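Local coordinates for glutamine amidotransferase type-2 domain-containing protein (Pseudomonas aeruginosa PAO1, PDB 1TE5) that probably hydrolyses glutamine at a class II (Ntn-type) glutamine amidotransferase domain, although its physiological acceptor for the released ammonia is unknown, at residues F105-L111 with D128-F133; L157-D162 with W179-F183. All blocks are in the same frame, centred on the assembly; numbering follows the deposited sequence.

How the interactions relate
The two contacts illustrate how an Ntn-hydrolase domain covers one face of a β-sheet with helices. Interaction 1 seats the start of helix 128-143 on strand 101-108; interaction 2 seats the next helix, 150-165, on strand 180-183. Strand 171-175 lies between these two strands in one antiparallel sheet. The contact centres are about 12 Å apart and their nearest atoms about 6 Å apart, so they do not touch directly; Phe170 bridges them, meeting Phe105 and His107 in the first and Cys161 and Phe183 in the second. Interaction 1 contains the His-Asn-Gly sequence (His107-Gly109), which in relatives contributes to the glutaminase site, whereas interaction 2 is largely buried apolar packing.

Interaction 1 (F105-L111 with D128-F133); sequences FAHNGQL and DSEAAF
Two phenylalanines form the apolar centre. Phe105 and Phe133, both with t chi1, lay their rings nearly parallel (9°) but slid apart, with centroids 4.8 Å from each other, so that each ring receives the other residue's methylene group: Phe105 CB stands 3.3 Å from the Phe133 ring centroid and Phe133 CB 3.8 Å from that of Phe105, reciprocal CH-pi contacts. Ala132 widens this patch, its CB lying 4.4 Å from Phe105 CZ and 4.3 Å from Leu111 CD1. The extended strand 105-108 runs past helix 128-133 at 132°, with axes 8.6 Å apart, bringing CA atoms close at Phe105-Phe133 (6.6 Å), His107-Ser129 (5.9 Å) and, beyond the strand, Leu111-Asp128 (6.6 Å). Phe105 and His107 project toward the helix, while Ala106 and Asn108 point away, Ala106 meeting Leu4 and Ile75 on strands 4-9 and 73-80 of the seven-stranded sheet. Further out, His107 (chi1 t) hydrogen-bonds through ND1 to Ser129 OG at 2.7 Å; His92 is a second partner of that hydroxyl, and His107 NE2 holds the backbone oxygen of Val169. At the polar edge Asp128 OD2 comes within 2.9 Å of Leu111 O, two acceptors without a hydrogen bond. Gly109, at phi 134° and psi 180°, turns the chain where a CB would jam against Asn108 O. The end of strand 105-108 and this turn carry the His-Asn-Gly sequence of class II amidotransferases: His107 and Leu111 meet the helix start, Asn108 and Gly109 make no contact with it, and these two probably form the oxyanion hole, as in relatives of this Ntn-hydrolase fold.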
# COMPACT_ATOMS: atom_id res chain seq x y z
N PHE A 105 -9.69 -4.33 4.16
CA PHE A 105 -11.14 -4.34 4.08
C PHE A 105 -11.68 -4.16 2.65
O PHE A 105 -11.23 -3.31 1.89
CB PHE A 105 -11.67 -3.22 4.98
CG PHE A 105 -13.16 -3.06 5.00
CD1 PHE A 105 -13.93 -3.72 5.95
CD2 PHE A 105 -13.80 -2.17 4.14
CE1 PHE A 105 -15.31 -3.49 6.04
CE2 PHE A 105 -15.17 -1.94 4.22
CZ PHE A 105 -15.93 -2.60 5.17
N ALA A 106 -12.66 -4.99 2.29
CA ALA A 106 -13.29 -4.90 0.99
C ALA A 106 -14.79 -5.05 1.21
O ALA A 106 -15.24 -5.97 1.89
CB ALA A 106 -12.77 -5.99 0.07
N HIS A 107 -15.56 -4.11 0.65
CA HIS A 107 -17.01 -4.11 0.80
C HIS A 107 -17.76 -4.01 -0.53
O HIS A 107 -17.42 -3.20 -1.40
CB HIS A 107 -17.37 -2.94 1.71
CG HIS A 107 -18.82 -2.56 1.62
ND1 HIS A 107 -19.25 -1.25 1.52
CD2 HIS A 107 -19.94 -3.32 1.60
CE1 HIS A 107 -20.56 -1.22 1.46
NE2 HIS A 107 -21.01 -2.46 1.50
N ASN A 108 -18.76 -4.86 -0.69
CA ASN A 108 -19.59 -4.87 -1.88
C ASN A 108 -21.01 -4.57 -1.43
O ASN A 108 -21.54 -5.24 -0.54
CB ASN A 108 -19.55 -6.24 -2.55
CG ASN A 108 -20.54 -6.35 -3.70
OD1 ASN A 108 -21.49 -7.14 -3.66
ND2 ASN A 108 -20.34 -5.53 -4.73
N GLY A 109 -21.61 -3.54 -2.00
CA GLY A 109 -22.97 -3.19 -1.62
C GLY A 109 -23.10 -1.70 -1.40
O GLY A 109 -22.13 -0.95 -1.55
N GLN A 110 -24.31 -1.26 -1.05
CA GLN A 110 -24.56 0.17 -0.83
C GLN A 110 -25.23 0.43 0.52
O GLN A 110 -26.13 -0.31 0.92
CB GLN A 110 -25.43 0.72 -1.95
CG GLN A 110 -24.91 0.43 -3.35
CD GLN A 110 -25.86 0.93 -4.42
OE1 GLN A 110 -27.07 0.99 -4.21
NE2 GLN A 110 -25.31 1.29 -5.58
N LEU A 111 -24.81 1.50 1.19
CA LEU A 111 -25.37 1.87 2.49
C LEU A 111 -26.10 3.21 2.41
O LEU A 111 -25.54 4.20 1.95
CB LEU A 111 -24.25 1.96 3.53
CG LEU A 111 -23.37 0.71 3.68
CD1 LEU A 111 -22.29 0.96 4.70
CD2 LEU A 111 -24.22 -0.49 4.07
N ASP A 128 -18.63 5.08 1.21
CA ASP A 128 -19.35 4.68 2.40
C ASP A 128 -18.60 3.45 2.92
O ASP A 128 -18.62 3.17 4.12
CB ASP A 128 -20.80 4.29 2.07
CG ASP A 128 -21.74 5.50 2.02
OD1 ASP A 128 -21.36 6.62 2.43
OD2 ASP A 128 -22.90 5.31 1.58
N SER A 129 -17.97 2.73 2.01
CA SER A 129 -17.20 1.54 2.36
C SER A 129 -16.08 1.87 3.33
O SER A 129 -15.89 1.16 4.32
CB SER A 129 -16.61 0.90 1.10
OG SER A 129 -17.62 0.45 0.21
N GLU A 130 -15.32 2.92 3.04
CA GLU A 130 -14.20 3.33 3.88
C GLU A 130 -14.68 3.92 5.21
O GLU A 130 -14.00 3.80 6.23
CB GLU A 130 -13.32 4.34 3.14
CG GLU A 130 -12.07 4.72 3.90
CD GLU A 130 -11.16 5.62 3.10
OE1 GLU A 130 -11.57 6.08 2.01
OE2 GLU A 130 -10.02 5.84 3.57
N ALA A 131 -15.82 4.60 5.17
CA ALA A 131 -16.40 5.18 6.37
C ALA A 131 -16.80 4.03 7.30
O ALA A 131 -16.69 4.13 8.53
CB ALA A 131 -17.62 6.02 6.02
N ALA A 132 -17.27 2.93 6.70
CA ALA A 132 -17.67 1.74 7.43
C ALA A 132 -16.44 1.04 8.00
O ALA A 132 -16.49 0.52 9.11
CB ALA A 132 -18.43 0.79 6.52
N PHE A 133 -15.37 1.00 7.21
CA PHE A 133 -14.12 0.36 7.63
C PHE A 133 -13.54 1.03 8.87
O PHE A 133 -13.15 0.36 9.84
CB PHE A 133 -13.09 0.42 6.49
CG PHE A 133 -11.79 -0.28 6.81
CD1 PHE A 133 -10.61 0.14 6.20
CD2 PHE A 133 -11.75 -1.36 7.69
CE1 PHE A 133 -9.39 -0.51 6.47
CE2 PHE A 133 -10.54 -2.02 7.97
CZ PHE A 133 -9.36 -1.60 7.35

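Interaction 2 (L157-D162 with W179-F183); sequences LISACD and WLFTF
Helix-on-sheet packing of the Ntn-hydrolase αββα sandwich is seen here in its plain apolar form, with no hydrogen bond linking the two segments. Helix 157-162 and strand 180-183 run in roughly the same direction, crossing at -31° with axes 10.2 Å apart; the nearest CA pairs are Leu157-Phe181 (8.6 Å) and Cys161-Phe183 (7.3 Å), one helical turn against two strand residues. Phe181 and Phe183, both t at chi1, rise toward the helix. Leu157 (m, t) sets CD1 over the Phe181 face, 4.1 Å from its centroid, and Leu157 CD1 also lies 4.5 Å from Trp179 CH2. Cys161 (m) fits between the phenylalanines: its CB lies 3.4 Å from the Phe183 ring centroid, and its SG sits over that face while meeting the edge of the other ring, 3.8 Å from Phe181 CE1. Beyond the pair, strand 180-183 is hydrogen-bonded between strands 171-175 and 243-247, and Ile158 reaches across to Trp243 on the latter.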
# COMPACT_ATOMS: atom_id res chain seq x y z
N LEU A 157 -16.96 -7.48 15.68
CA LEU A 157 -16.98 -7.52 14.22
C LEU A 157 -18.39 -7.81 13.72
O LEU A 157 -18.90 -7.13 12.83
CB LEU A 157 -16.06 -8.62 13.69
CG LEU A 157 -14.56 -8.49 13.91
CD1 LEU A 157 -13.84 -9.70 13.30
CD2 LEU A 157 -14.06 -7.21 13.27
N ILE A 158 -18.99 -8.86 14.28
CA ILE A 158 -20.34 -9.30 13.94
C ILE A 158 -21.37 -8.21 14.23
O ILE A 158 -22.32 -8.02 13.47
CB ILE A 158 -20.73 -10.55 14.76
CG1 ILE A 158 -19.62 -11.60 14.66
CG2 ILE A 158 -22.05 -11.13 14.27
CD1 ILE A 158 -19.72 -12.68 15.70
N SER A 159 -21.19 -7.54 15.36
CA SER A 159 -22.09 -6.48 15.78
C SER A 159 -22.15 -5.36 14.77
O SER A 159 -23.23 -4.96 14.34
CB SER A 159 -21.65 -5.93 17.14
OG SER A 159 -21.79 -6.90 18.16
N ALA A 160 -20.99 -4.83 14.41
CA ALA A 160 -20.89 -3.74 13.45
C ALA A 160 -21.48 -4.12 12.10
O ALA A 160 -22.18 -3.31 11.48
CB ALA A 160 -19.44 -3.31 13.30
N CYS A 161 -21.18 -5.33 11.64
CA CYS A 161 -21.70 -5.81 10.37
C CYS A 161 -23.22 -5.87 10.38
O CYS A 161 -23.87 -5.53 9.39
CB CYS A 161 -21.11 -7.18 10.03
SG CYS A 161 -19.39 -7.12 9.46
N ASP A 162 -23.77 -6.32 11.51
CA ASP A 162 -25.21 -6.42 11.69
C ASP A 162 -25.87 -5.06 11.55
O ASP A 162 -26.93 -4.93 10.93
CB ASP A 162 -25.53 -6.98 13.08
CG ASP A 162 -25.90 -8.45 13.05
OD1 ASP A 162 -26.72 -8.84 12.19
OD2 ASP A 162 -25.38 -9.21 13.89
N TRP A 179 -6.20 -14.27 9.99
CA TRP A 179 -7.53 -14.75 9.67
C TRP A 179 -8.18 -13.87 8.62
O TRP A 179 -7.78 -12.73 8.40
CB TRP A 179 -8.39 -14.76 10.93
CG TRP A 179 -8.22 -13.52 11.77
CD1 TRP A 179 -7.39 -13.36 12.84
CD2 TRP A 179 -8.85 -12.25 11.56
NE1 TRP A 179 -7.46 -12.07 13.31
CE2 TRP A 179 -8.35 -11.37 12.54
CE3 TRP A 179 -9.78 -11.77 10.63
CZ2 TRP A 179 -8.75 -10.04 12.62
CZ3 TRP A 179 -10.18 -10.45 10.71
CH2 TRP A 179 -9.66 -9.60 11.69
N LEU A 180 -9.24 -14.39 8.02
CA LEU A 180 -9.97 -13.67 7.01
C LEU A 180 -11.43 -13.75 7.39
O LEU A 180 -12.04 -14.81 7.29
CB LEU A 180 -9.73 -14.32 5.64
CG LEU A 180 -10.45 -13.81 4.39
CD1 LEU A 180 -10.61 -12.31 4.42
CD2 LEU A 180 -9.66 -14.23 3.18
N PHE A 181 -11.96 -12.65 7.89
CA PHE A 181 -13.35 -12.56 8.30
C PHE A 181 -14.22 -12.31 7.07
O PHE A 181 -13.95 -11.45 6.25
CB PHE A 181 -13.53 -11.44 9.31
CG PHE A 181 -14.94 -11.26 9.79
CD1 PHE A 181 -15.66 -10.12 9.46
CD2 PHE A 181 -15.53 -12.21 10.61
CE1 PHE A 181 -16.95 -9.93 9.93
CE2 PHE A 181 -16.83 -12.03 11.08
CZ PHE A 181 -17.54 -10.89 10.74
N THR A 182 -15.31 -13.08 6.93
CA THR A 182 -16.27 -12.84 5.83
C THR A 182 -17.64 -12.59 6.45
O THR A 182 -17.98 -13.06 7.54
CB THR A 182 -16.45 -14.00 4.81
OG1 THR A 182 -17.22 -15.06 5.38
CG2 THR A 182 -15.14 -14.53 4.40
N PHE A 183 -18.41 -11.80 5.75
CA PHE A 183 -19.77 -11.44 6.15
C PHE A 183 -20.63 -11.33 4.90
O PHE A 183 -20.28 -10.61 3.96
CB PHE A 183 -19.83 -10.12 6.93
CG PHE A 183 -21.19 -9.81 7.50
CD1 PHE A 183 -21.58 -10.35 8.72
CD2 PHE A 183 -22.09 -9.01 6.81
CE1 PHE A 183 -22.85 -10.09 9.24
CE2 PHE A 183 -23.35 -8.74 7.32
CZ PHE A 183 -23.73 -9.28 8.53